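Local coordinates for protein peptidase S15/CocE/NonD (Thaumarchaeota archaeon SCGC AB-539-E09, PDB 4PF1) that is a serine peptidase of the alpha/beta-hydrolase fold, which probably removes residues or dipeptides from the N-termini of peptides as an aminopeptidase, at residues Y32-E37 / I50-K55. Numbering follows the deposited sequence.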
ATOM      1  N   TYR A  32      28.853  13.120 -18.881  1.00 14.50           N
ATOM      2  CA  TYR A  32      29.215  14.389 -18.249  1.00 14.00           C
ATOM      3  C   TYR A  32      30.575  14.283 -17.553  1.00 18.43           C
ATOM      4  O   TYR A  32      30.985  13.185 -17.172  1.00 17.70           O
ATOM      5  CB  TYR A  32      28.128  14.820 -17.230  1.00 14.10           C
ATOM      6  CG  TYR A  32      28.068  13.955 -15.984  1.00 15.22           C
ATOM      7  CD1 TYR A  32      27.383  12.742 -15.984  1.00 16.69           C
ATOM      8  CD2 TYR A  32      28.681  14.358 -14.799  1.00 15.49           C
ATOM      9  CE1 TYR A  32      27.336  11.937 -14.847  1.00 16.76           C
ATOM     10  CE2 TYR A  32      28.638  13.561 -13.654  1.00 15.86           C
ATOM     11  CZ  TYR A  32      27.956  12.355 -13.680  1.00 22.43           C
ATOM     12  OH  TYR A  32      27.898  11.574 -12.548  1.00 21.30           O
ATOM     13  N   THR A  33      31.242  15.432 -17.339  1.00 15.52           N
ATOM     14  CA  THR A  33      32.510  15.497 -16.613  1.00 16.09           C
ATOM     15  C   THR A  33      32.269  16.220 -15.283  1.00 21.90           C
ATOM     16  O   THR A  33      31.549  17.220 -15.241  1.00 21.58           O
ATOM     17  CB  THR A  33      33.595  16.161 -17.474  1.00 23.74           C
ATOM     18  OG1 THR A  33      33.779  15.382 -18.655  1.00 25.54           O
ATOM     19  CG2 THR A  33      34.929  16.295 -16.748  1.00 22.66           C
ATOM     20  N   ARG A  34      32.845  15.691 -14.196  1.00 19.87           N
ATOM     21  CA  ARG A  34      32.694  16.254 -12.861  1.00 19.77           C
ATOM     22  C   ARG A  34      33.993  16.938 -12.427  1.00 24.86           C
ATOM     23  O   ARG A  34      35.002  16.265 -12.205  1.00 25.73           O
ATOM     24  CB  ARG A  34      32.282  15.150 -11.869  1.00 18.74           C
ATOM     25  CG  ARG A  34      31.914  15.646 -10.471  1.00 22.16           C
ATOM     26  CD  ARG A  34      31.574  14.489  -9.546  1.00 24.24           C
ATOM     27  NE  ARG A  34      30.290  13.872  -9.890  1.00 24.94           N
ATOM     28  CZ  ARG A  34      29.125  14.224  -9.356  1.00 32.37           C
ATOM     29  NH1 ARG A  34      29.070  15.175  -8.432  1.00 17.19           N
ATOM     30  NH2 ARG A  34      28.006  13.621  -9.735  1.00 13.91           N
ATOM     31  N   ARG A  35      33.969  18.282 -12.338  1.00 21.53           N
ATOM     32  CA  ARG A  35      35.121  19.081 -11.911  1.00 21.54           C
ATOM     33  C   ARG A  35      34.921  19.574 -10.482  1.00 25.55           C
ATOM     34  O   ARG A  35      33.949  20.277 -10.202  1.00 24.32           O
ATOM     35  CB  ARG A  35      35.351  20.267 -12.860  1.00 21.22           C
ATOM     36  CG  ARG A  35      36.369  19.989 -13.952  1.00 29.02           C
ATOM     37  CD  ARG A  35      36.710  21.244 -14.737  1.00 34.69           C
ATOM     38  NE  ARG A  35      37.592  22.144 -13.988  1.00 39.64           N
ATOM     39  CZ  ARG A  35      38.238  23.175 -14.525  1.00 53.63           C
ATOM     40  NH1 ARG A  35      38.117  23.442 -15.820  1.00 39.51           N
ATOM     41  NH2 ARG A  35      39.017  23.940 -13.774  1.00 42.96           N
ATOM     42  N   GLU A  36      35.830  19.188  -9.576  1.00 23.39           N
ATOM     43  CA  GLU A  36      35.773  19.587  -8.168  1.00 23.21           C
ATOM     44  C   GLU A  36      36.854  20.627  -7.907  1.00 26.62           C
ATOM     45  O   GLU A  36      38.045  20.339  -8.068  1.00 27.15           O
ATOM     46  CB  GLU A  36      35.922  18.367  -7.245  1.00 24.79           C
ATOM     47  CG  GLU A  36      34.807  17.345  -7.429  1.00 37.21           C
ATOM     48  CD  GLU A  36      34.889  16.115  -6.547  1.00 59.92           C
ATOM     49  OE1 GLU A  36      35.959  15.463  -6.525  1.00 54.04           O
ATOM     50  OE2 GLU A  36      33.859  15.766  -5.929  1.00 55.51           O
ATOM     51  N   GLU A  37      36.439  21.863  -7.591  1.00 21.42           N
ATOM     52  CA  GLU A  37      37.381  22.965  -7.420  1.00 20.98           C
ATOM     53  C   GLU A  37      37.226  23.675  -6.083  1.00 23.54           C
ATOM     54  O   GLU A  37      36.107  23.932  -5.638  1.00 23.17           O
ATOM     55  CB  GLU A  37      37.223  23.987  -8.564  1.00 22.34           C
ATOM     56  CG  GLU A  37      37.498  23.425  -9.953  1.00 31.52           C
ATOM     57  CD  GLU A  37      38.955  23.181 -10.306  1.00 44.92           C
ATOM     58  OE1 GLU A  37      39.840  23.799  -9.671  1.00 31.20           O
ATOM     59  OE2 GLU A  37      39.209  22.391 -11.242  1.00 41.67           O
ATOM     60  N   ILE A  50      31.380  22.224  -7.158  1.00 13.90           N
ATOM     61  CA  ILE A  50      31.160  21.050  -8.006  1.00 14.24           C
ATOM     62  C   ILE A  50      30.611  21.510  -9.350  1.00 18.43           C
ATOM     63  O   ILE A  50      29.491  22.015  -9.418  1.00 17.91           O
ATOM     64  CB  ILE A  50      30.221  20.010  -7.310  1.00 17.28           C
ATOM     65  CG1 ILE A  50      30.655  19.695  -5.837  1.00 17.88           C
ATOM     66  CG2 ILE A  50      30.040  18.736  -8.156  1.00 17.92           C
ATOM     67  CD1 ILE A  50      32.178  19.333  -5.598  1.00 24.47           C
ATOM     68  N   ILE A  51      31.408  21.339 -10.414  1.00 15.16           N
ATOM     69  CA  ILE A  51      31.059  21.767 -11.769  1.00 15.04           C
ATOM     70  C   ILE A  51      30.743  20.542 -12.648  1.00 18.49           C
ATOM     71  O   ILE A  51      31.601  19.675 -12.843  1.00 18.08           O
ATOM     72  CB  ILE A  51      32.198  22.641 -12.373  1.00 18.66           C
ATOM     73  CG1 ILE A  51      32.584  23.799 -11.418  1.00 19.18           C
ATOM     74  CG2 ILE A  51      31.815  23.174 -13.761  1.00 19.84           C
ATOM     75  CD1 ILE A  51      34.079  24.129 -11.381  1.00 26.25           C
ATOM     76  N   LEU A  52      29.510  20.480 -13.170  1.00 14.63           N
ATOM     77  CA  LEU A  52      29.068  19.381 -14.028  1.00 14.63           C
ATOM     78  C   LEU A  52      28.960  19.868 -15.471  1.00 19.19           C
ATOM     79  O   LEU A  52      28.100  20.691 -15.792  1.00 18.19           O
ATOM     80  CB  LEU A  52      27.727  18.787 -13.537  1.00 14.03           C
ATOM     81  CG  LEU A  52      27.630  18.443 -12.039  1.00 18.25           C
ATOM     82  CD1 LEU A  52      26.216  18.093 -11.660  1.00 17.92           C
ATOM     83  CD2 LEU A  52      28.576  17.300 -11.658  1.00 20.68           C
ATOM     84  N   ILE A  53      29.872  19.400 -16.327  1.00 16.92           N
ATOM     85  CA  ILE A  53      29.908  19.812 -17.725  1.00 17.44           C
ATOM     86  C   ILE A  53      29.429  18.662 -18.615  1.00 22.17           C
ATOM     87  O   ILE A  53      30.037  17.592 -18.599  1.00 22.25           O
ATOM     88  CB  ILE A  53      31.326  20.307 -18.151  1.00 20.92           C
ATOM     89  CG1 ILE A  53      31.969  21.211 -17.071  1.00 21.14           C
ATOM     90  CG2 ILE A  53      31.266  21.009 -19.519  1.00 21.85           C
ATOM     91  CD1 ILE A  53      33.489  21.201 -17.052  1.00 29.54           C
ATOM     92  N   PRO A  54      28.352  18.860 -19.410  1.00 18.94           N
ATOM     93  CA  PRO A  54      27.914  17.787 -20.321  1.00 19.05           C
ATOM     94  C   PRO A  54      28.992  17.506 -21.368  1.00 23.06           C
ATOM     95  O   PRO A  54      29.627  18.441 -21.848  1.00 22.61           O
ATOM     96  CB  PRO A  54      26.631  18.351 -20.954  1.00 20.60           C
ATOM     97  CG  PRO A  54      26.245  19.520 -20.103  1.00 24.70           C
ATOM     98  CD  PRO A  54      27.514  20.065 -19.555  1.00 20.40           C
ATOM     99  N   LYS A  55      29.247  16.227 -21.676  1.00 20.37           N
ATOM    100  CA  LYS A  55      30.300  15.868 -22.632  1.00 21.00           C
ATOM    101  C   LYS A  55      29.959  16.319 -24.062  1.00 26.98           C
ATOM    102  O   LYS A  55      28.828  16.147 -24.517  1.00 26.53           O
ATOM    103  CB  LYS A  55      30.589  14.360 -22.597  1.00 22.63           C
ATOM    104  CG  LYS A  55      31.487  13.947 -21.437  1.00 29.14           C
ATOM    105  CD  LYS A  55      32.287  12.697 -21.763  1.00 34.98           C
ATOM    106  CE  LYS A  55      33.288  12.363 -20.683  1.00 43.46           C
ATOM    107  NZ  LYS A  55      32.699  11.508 -19.621  1.00 47.12           N
TER
HETATM  108  O   HOH W   1      32.974  17.594 -20.449  1.00 33.01           O
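With CG anti to its backbone N (chi1 -172°), the side chain of Arg34 sets out beside that of Leu52, both pointing the same way; chi3 (-71°) then bends the chain at NE. One face of the guanidinium lies over Leu52 CD2, which sits 3.8 Å from the plane beneath its centre. Arg34 NH1 also meets Ile50 CG2 at 3.7 Å. At the edge of the same group, in its plane, lies the hydroxyl of Tyr32, weakly bonded to NH2; the firmer polar partners are the carbonyls of Thr75 for Arg34 and Ser80 for Tyr32. Beside them, the side chains of Glu36 and Ile50 lie side by side, pointing the same way, with Glu36 CG against Ile50 CD1.

On the opposite face of the sheet, Arg35 packs CB to CB on Ile51 at 4.0 Å, and its CD touches Ile53 CD1. Its guanidinium turns back to its own strand and grips Glu37 side-on: Arg35 NE and Arg35 NH2 both go to Glu37 OE2, and NH2 reaches OE2 at 3.0 Å from above the carboxylate plane. An alanine in place of Arg35 would probably leave Glu37 without this charge partner and take away the CD contact with Ile53 CD1. Glu37 CG in turn rests on Ile51 CD1, and Trp143 of helix 133-147 touches Arg35, Glu37 and Ile51.

The backbones are joined by two hydrogen-bonded pairs. Thr33 and Ile53 exchange bonds, as do Arg35 and Ile51, where Arg35 N reaches Ile51 O at 2.8 Å with an N-H...O angle of 174°. Near the end of the pairing, a water bonds Thr33 OG1 and, weakly, Ile53 O.

Strands 32-40 and 46-54 thus form an antiparallel beta hairpin at one margin of the central mixed sheet, with helices packed on both faces, as in the alpha/beta-hydrolase fold.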